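Local coordinates for protein THB11 (Chlamydomonas reinhardtii, PDB 6TD7) that binds heme as the globin domain of a longer protein, its iron five-coordinate until an external ligand binds, and probably binds oxygen, with a suggested role in nitrite reduction, at residues Gly20-Val23 with Val24-Val28; Leu109-Glu113 with Val114-Glu118. All blocks are in the same frame, centred on the assembly; numbering follows the deposited sequence.

Interaction 1. Residues Gly20-Val23 with Val24-Val28; sequences GLDV and VKKVV
V24 N donates to G20 O at 3.2 Å and so closes the first turn of helix 21-36. G20 holds the N-cap position with a positive phi of 98°, where a beta carbon would collide with the preceding carbonyl; glycine suits the place. Next, K25 N donates to L21 O at 3.0 Å, while the aliphatic start of the K25 side chain runs past that same oxygen.

D22 supplies the one charged bond. Its CG stands anti to the backbone N (chi1 -180°), which swings the carboxylate toward the following turn. There the extended chain of K26 rises over D22 O and brings NZ to D22 OD2 at 2.8 Å, on the syn lone pair of that oxygen. This is an i to i+4 salt bridge along the exposed side of helix 21-36, helix B of the truncated globin fold, acid nearer the N-terminus and base one turn on. An acid in the first turn would also be expected to interact well with the helix dipole.

V23 ends the segment with the backbone bond from V27 N to V23 O, 2.8 Å long. Alongside it, V23 CG1 meets V27 CG2 at 4.1 Å, a beta-branched pair on consecutive turns. V24 and V27 face inward, V24 onto V61 of helix 50-64 and V27 onto F102 and A105 of helix 92-108.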
ATOM      1  N   GLY A  20       2.162  -3.616 -17.321  1.00 15.02           N
ATOM      2  CA  GLY A  20       0.929  -4.369 -17.426  1.00 17.98           C
ATOM      3  C   GLY A  20       0.525  -5.040 -16.130  1.00 17.57           C
ATOM      4  O   GLY A  20       1.188  -4.958 -15.091  1.00 16.45           O
ATOM      5  N   LEU A  21      -0.600  -5.746 -16.235  1.00 18.19           N
ATOM      6  CA  LEU A  21      -1.250  -6.322 -15.066  1.00 18.05           C
ATOM      7  C   LEU A  21      -0.418  -7.426 -14.426  1.00 15.86           C
ATOM      8  O   LEU A  21      -0.505  -7.636 -13.210  1.00 23.28           O
ATOM      9  CB  LEU A  21      -2.615  -6.852 -15.486  1.00 20.05           C
ATOM     10  CG  LEU A  21      -3.608  -7.269 -14.414  1.00 31.39           C
ATOM     11  CD1 LEU A  21      -4.194  -6.057 -13.715  1.00 34.86           C
ATOM     12  CD2 LEU A  21      -4.686  -8.093 -15.082  1.00 39.60           C
ATOM     13  N   ASP A  22       0.385  -8.142 -15.212  1.00 17.29           N
ATOM     14  CA  ASP A  22       1.234  -9.174 -14.629  1.00 17.22           C
ATOM     15  C   ASP A  22       2.293  -8.567 -13.716  1.00 19.24           C
ATOM     16  O   ASP A  22       2.641  -9.151 -12.683  1.00 20.73           O
ATOM     17  CB  ASP A  22       1.885 -10.002 -15.736  1.00 19.46           C
ATOM     18  CG  ASP A  22       2.781 -11.096 -15.193  1.00 33.10           C
ATOM     19  OD1 ASP A  22       2.295 -11.916 -14.386  1.00 30.94           O
ATOM     20  OD2 ASP A  22       3.970 -11.140 -15.577  1.00 34.03           O
ATOM     21  N   VAL A  23       2.806  -7.389 -14.074  1.00 18.52           N
ATOM     22  CA  VAL A  23       3.791  -6.730 -13.224  1.00 13.88           C
ATOM     23  C   VAL A  23       3.140  -6.210 -11.948  1.00  8.86           C
ATOM     24  O   VAL A  23       3.708  -6.334 -10.857  1.00 10.44           O
ATOM     25  CB  VAL A  23       4.494  -5.600 -13.998  1.00 17.17           C
ATOM     26  CG1 VAL A  23       5.408  -4.820 -13.068  1.00 18.59           C
ATOM     27  CG2 VAL A  23       5.279  -6.175 -15.167  1.00 23.34           C
ATOM     28  N   VAL A  24       1.957  -5.603 -12.058  1.00 11.82           N
ATOM     29  CA  VAL A  24       1.266  -5.118 -10.863  1.00 10.03           C
ATOM     30  C   VAL A  24       1.052  -6.260  -9.877  1.00  9.00           C
ATOM     31  O   VAL A  24       1.295  -6.119  -8.673  1.00 11.20           O
ATOM     32  CB  VAL A  24      -0.067  -4.451 -11.243  1.00 11.33           C
ATOM     33  CG1 VAL A  24      -0.876  -4.135  -9.992  1.00 16.51           C
ATOM     34  CG2 VAL A  24       0.187  -3.191 -12.058  1.00 14.00           C
ATOM     35  N   LYS A  25       0.575  -7.404 -10.369  1.00 12.50           N
ATOM     36  CA  LYS A  25       0.346  -8.550  -9.494  1.00 13.59           C
ATOM     37  C   LYS A  25       1.619  -8.934  -8.750  1.00 10.14           C
ATOM     38  O   LYS A  25       1.601  -9.164  -7.535  1.00 13.02           O
ATOM     39  CB  LYS A  25      -0.173  -9.728 -10.318  1.00 21.48           C
ATOM     40  CG  LYS A  25      -1.628 -10.079 -10.067  1.00 47.59           C
ATOM     41  CD  LYS A  25      -2.215 -10.863 -11.234  1.00 39.71           C
ATOM     42  CE  LYS A  25      -3.517 -11.549 -10.843  1.00 60.17           C
ATOM     43  NZ  LYS A  25      -4.105 -12.337 -11.965  1.00 47.65           N
ATOM     44  N   LYS A  26       2.740  -9.007  -9.469  1.00 10.89           N
ATOM     45  CA  LYS A  26       3.997  -9.418  -8.851  1.00 12.45           C
ATOM     46  C   LYS A  26       4.540  -8.355  -7.903  1.00 11.41           C
ATOM     47  O   LYS A  26       5.164  -8.698  -6.890  1.00 12.02           O
ATOM     48  CB  LYS A  26       5.003  -9.765  -9.950  1.00 11.93           C
ATOM     49  CG  LYS A  26       4.616 -11.042 -10.687  1.00 12.91           C
ATOM     50  CD  LYS A  26       5.436 -11.326 -11.925  1.00 16.95           C
ATOM     51  CE  LYS A  26       5.004 -12.674 -12.518  1.00 24.39           C
ATOM     52  NZ  LYS A  26       5.387 -12.870 -13.946  1.00 22.99           N
ATOM     53  N   VAL A  27       4.305  -7.074  -8.194  1.00 13.92           N
ATOM     54  CA  VAL A  27       4.675  -6.014  -7.256  1.00  9.01           C
ATOM     55  C   VAL A  27       3.954  -6.212  -5.926  1.00  6.78           C
ATOM     56  O   VAL A  27       4.572  -6.191  -4.854  1.00  9.51           O
ATOM     57  CB  VAL A  27       4.360  -4.633  -7.858  1.00  8.89           C
ATOM     58  CG1 VAL A  27       4.417  -3.552  -6.785  1.00 11.40           C
ATOM     59  CG2 VAL A  27       5.320  -4.303  -8.993  1.00 12.64           C
ATOM     60  N   VAL A  28       2.631  -6.394  -5.974  1.00 11.93           N
ATOM     61  CA  VAL A  28       1.857  -6.539  -4.744  1.00 12.61           C
ATOM     62  C   VAL A  28       2.287  -7.785  -3.981  1.00 11.37           C
ATOM     63  O   VAL A  28       2.382  -7.776  -2.749  1.00 13.50           O
ATOM     64  CB  VAL A  28       0.349  -6.576  -5.056  1.00 14.55           C
ATOM     65  CG1 VAL A  28      -0.457  -6.774  -3.767  1.00 15.71           C
ATOM     66  CG2 VAL A  28      -0.072  -5.311  -5.762  1.00 12.04           C
TER

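Interaction 2. Residues Leu109-Glu113 with Val114-Glu118; sequences LGAPE and VLRGE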
ATOM      1  N   LEU A 109      11.283  -5.357  -9.700  1.00 11.55           N
ATOM      2  CA  LEU A 109      10.638  -5.872 -10.900  0.67 13.56           C
ATOM      3  C   LEU A 109      10.944  -5.039 -12.137  1.00 20.99           C
ATOM      4  O   LEU A 109      10.428  -5.343 -13.217  1.00 18.14           O
ATOM      5  CB  LEU A 109       9.125  -5.970 -10.674  0.67 15.99           C
ATOM      6  CG  LEU A 109       8.780  -7.171  -9.786  0.67 14.66           C
ATOM      7  CD1 LEU A 109       7.471  -6.993  -9.046  0.67 16.01           C
ATOM      8  CD2 LEU A 109       8.746  -8.448 -10.625  0.67 17.03           C
ATOM      9  N   GLY A 110      11.777  -4.010 -12.012  1.00 14.68           N
ATOM     10  CA  GLY A 110      12.254  -3.269 -13.157  1.00 11.35           C
ATOM     11  C   GLY A 110      11.546  -1.973 -13.475  1.00 19.68           C
ATOM     12  O   GLY A 110      11.775  -1.417 -14.557  1.00 16.11           O
ATOM     13  N   ALA A 111      10.713  -1.464 -12.581  1.00 14.21           N
ATOM     14  CA  ALA A 111      10.037  -0.200 -12.848  1.00 14.53           C
ATOM     15  C   ALA A 111      11.022   0.953 -12.698  1.00 11.76           C
ATOM     16  O   ALA A 111      11.761   1.003 -11.708  1.00 10.50           O
ATOM     17  CB  ALA A 111       8.858  -0.009 -11.900  1.00 15.71           C
ATOM     18  N   PRO A 112      11.055   1.901 -13.632  1.00 12.29           N
ATOM     19  CA  PRO A 112      11.996   3.021 -13.515  1.00 16.75           C
ATOM     20  C   PRO A 112      11.584   4.008 -12.432  1.00 10.39           C
ATOM     21  O   PRO A 112      10.412   4.133 -12.071  1.00 11.48           O
ATOM     22  CB  PRO A 112      11.949   3.669 -14.905  1.00 16.27           C
ATOM     23  CG  PRO A 112      10.597   3.347 -15.420  1.00 12.84           C
ATOM     24  CD  PRO A 112      10.187   2.027 -14.819  1.00 15.52           C
ATOM     25  N   GLU A 113      12.581   4.745 -11.935  1.00 12.39           N
ATOM     26  CA  GLU A 113      12.351   5.643 -10.807  1.00  7.01           C
ATOM     27  C   GLU A 113      11.263   6.672 -11.107  1.00 10.34           C
ATOM     28  O   GLU A 113      10.490   7.035 -10.212  1.00 11.71           O
ATOM     29  CB  GLU A 113      13.658   6.343 -10.421  1.00 15.87           C
ATOM     30  CG  GLU A 113      13.600   7.094  -9.086  1.00 13.41           C
ATOM     31  CD  GLU A 113      13.074   8.520  -9.213  1.00 17.18           C
ATOM     32  OE1 GLU A 113      13.045   9.053 -10.343  1.00 16.56           O
ATOM     33  OE2 GLU A 113      12.696   9.108  -8.175  1.00 17.34           O
ATOM     34  N   VAL A 114      11.186   7.166 -12.345  1.00 10.88           N
ATOM     35  CA  VAL A 114      10.196   8.201 -12.650  1.00 12.29           C
ATOM     36  C   VAL A 114       8.788   7.653 -12.450  1.00 13.32           C
ATOM     37  O   VAL A 114       7.899   8.343 -11.935  1.00 14.66           O
ATOM     38  CB  VAL A 114      10.408   8.750 -14.074  1.00 13.50           C
ATOM     39  CG1 VAL A 114      10.103   7.696 -15.127  1.00 19.36           C
ATOM     40  CG2 VAL A 114       9.560   9.997 -14.301  1.00 19.20           C
ATOM     41  N   LEU A 115       8.578   6.393 -12.832  1.00 13.77           N
ATOM     42  CA  LEU A 115       7.317   5.701 -12.580  1.00 13.93           C
ATOM     43  C   LEU A 115       7.100   5.463 -11.091  1.00 12.22           C
ATOM     44  O   LEU A 115       5.992   5.665 -10.577  1.00 12.69           O
ATOM     45  CB  LEU A 115       7.340   4.378 -13.346  1.00 15.69           C
ATOM     46  CG  LEU A 115       6.133   3.449 -13.457  1.00 25.34           C
ATOM     47  CD1 LEU A 115       5.582   3.030 -12.102  1.00 26.19           C
ATOM     48  CD2 LEU A 115       5.079   4.109 -14.314  1.00 33.72           C
ATOM     49  N   ARG A 116       8.136   5.010 -10.387  1.00 11.88           N
ATOM     50  CA  ARG A 116       7.990   4.759  -8.960  1.00  9.46           C
ATOM     51  C   ARG A 116       7.623   6.033  -8.217  1.00 11.66           C
ATOM     52  O   ARG A 116       6.764   6.016  -7.327  1.00  6.37           O
ATOM     53  CB  ARG A 116       9.277   4.169  -8.394  1.00 12.62           C
ATOM     54  CG  ARG A 116       9.770   2.956  -9.146  1.00 12.17           C
ATOM     55  CD  ARG A 116      10.767   2.165  -8.328  1.00 14.24           C
ATOM     56  NE  ARG A 116      11.954   2.937  -7.961  1.00 16.18           N
ATOM     57  CZ  ARG A 116      13.133   2.864  -8.579  1.00 14.84           C
ATOM     58  NH1 ARG A 116      13.304   2.056  -9.615  1.00 13.97           N
ATOM     59  NH2 ARG A 116      14.150   3.599  -8.155  1.00 16.43           N
ATOM     60  N   GLY A 117       8.260   7.151  -8.564  1.00  9.11           N
ATOM     61  CA  GLY A 117       7.939   8.402  -7.901  1.00 10.19           C
ATOM     62  C   GLY A 117       6.501   8.817  -8.131  1.00  9.90           C
ATOM     63  O   GLY A 117       5.826   9.299  -7.217  1.00  9.12           O
ATOM     64  N   GLU A 118       6.008   8.627  -9.355  1.00 11.33           N
ATOM     65  CA  GLU A 118       4.616   8.933  -9.662  1.00  8.62           C
ATOM     66  C   GLU A 118       3.664   8.114  -8.800  1.00  9.40           C
ATOM     67  O   GLU A 118       2.722   8.654  -8.207  1.00 10.08           O
ATOM     68  CB  GLU A 118       4.364   8.672 -11.148  1.00 13.99           C
ATOM     69  CG  GLU A 118       2.946   8.909 -11.627  1.00 21.51           C
ATOM     70  CD  GLU A 118       2.784   8.532 -13.086  1.00 35.40           C
ATOM     71  OE1 GLU A 118       3.817   8.378 -13.771  1.00 24.69           O
ATOM     72  OE2 GLU A 118       1.635   8.376 -13.548  1.00 29.14           O
TER
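The start of helix 113-123, where the loop after helix 92-108 turns into a new helix, is fastened by R116 folding back over the residues that lead into it. Its NH1 donates to A111 O at 2.8 Å, with the oxygen tilted 20° out of the guanidinium plane and the N-H bent to 136°, so the bond is short but not straight. CG of R116 starts beside its own backbone N, and the chain bends at chi3, which lays the guanidinium over E113: E113 CA sits 3.6 Å above the plane, over its centre. NH2 reaches E113 CB at 3.6 Å. The E113 chain bends at chi2, so its aliphatic part meets R116 while the carboxylate is carried off, leaving OE2 5.7 Å from NH2 with the two planes 85° apart; the two charges make no salt bridge, and any attraction at that distance is probably weak.

P112 is the N-cap residue. Proline suits a helix entrance because the missing N-H costs nothing there and its ring restricts phi. Its carbonyl O receives R116 N at 3.0 Å, and E113 O receives G117 N at 2.8 Å, which sets the first helical turn. The proline ring also rests, through CD, against L115 CB at 4.0 Å, while L115 itself turns inward to L14 and V18. A111, small and buried, fits beside M106. G110, with positive phi, ends the preceding helix; the whole segment is the GH corner of the globin fold, a Schellman C-terminus followed by a proline N-cap.

Interaction 1 comes first along the chain, at the start of helix 21-36, and interaction 2 follows much later, where the loop after helix 92-108 leads into helix 113-123. Their centres are 13 Å apart, yet they touch: in one of its two conformers, L109 CD1 lies 3.3 Å from V27 N, against the K26-V27 backbone. Helix 92-108 bridges them, since V27 packs on F102, A105 and M106, while A111 and R116 also contact M106. Both contacts are helix beginnings in the single Bacterial-like globin domain, away from the heme, with V27 about 11 Å and R116 about 14 Å from it, measured from their side chains. They thus join helix ends at the periphery of the globin fold.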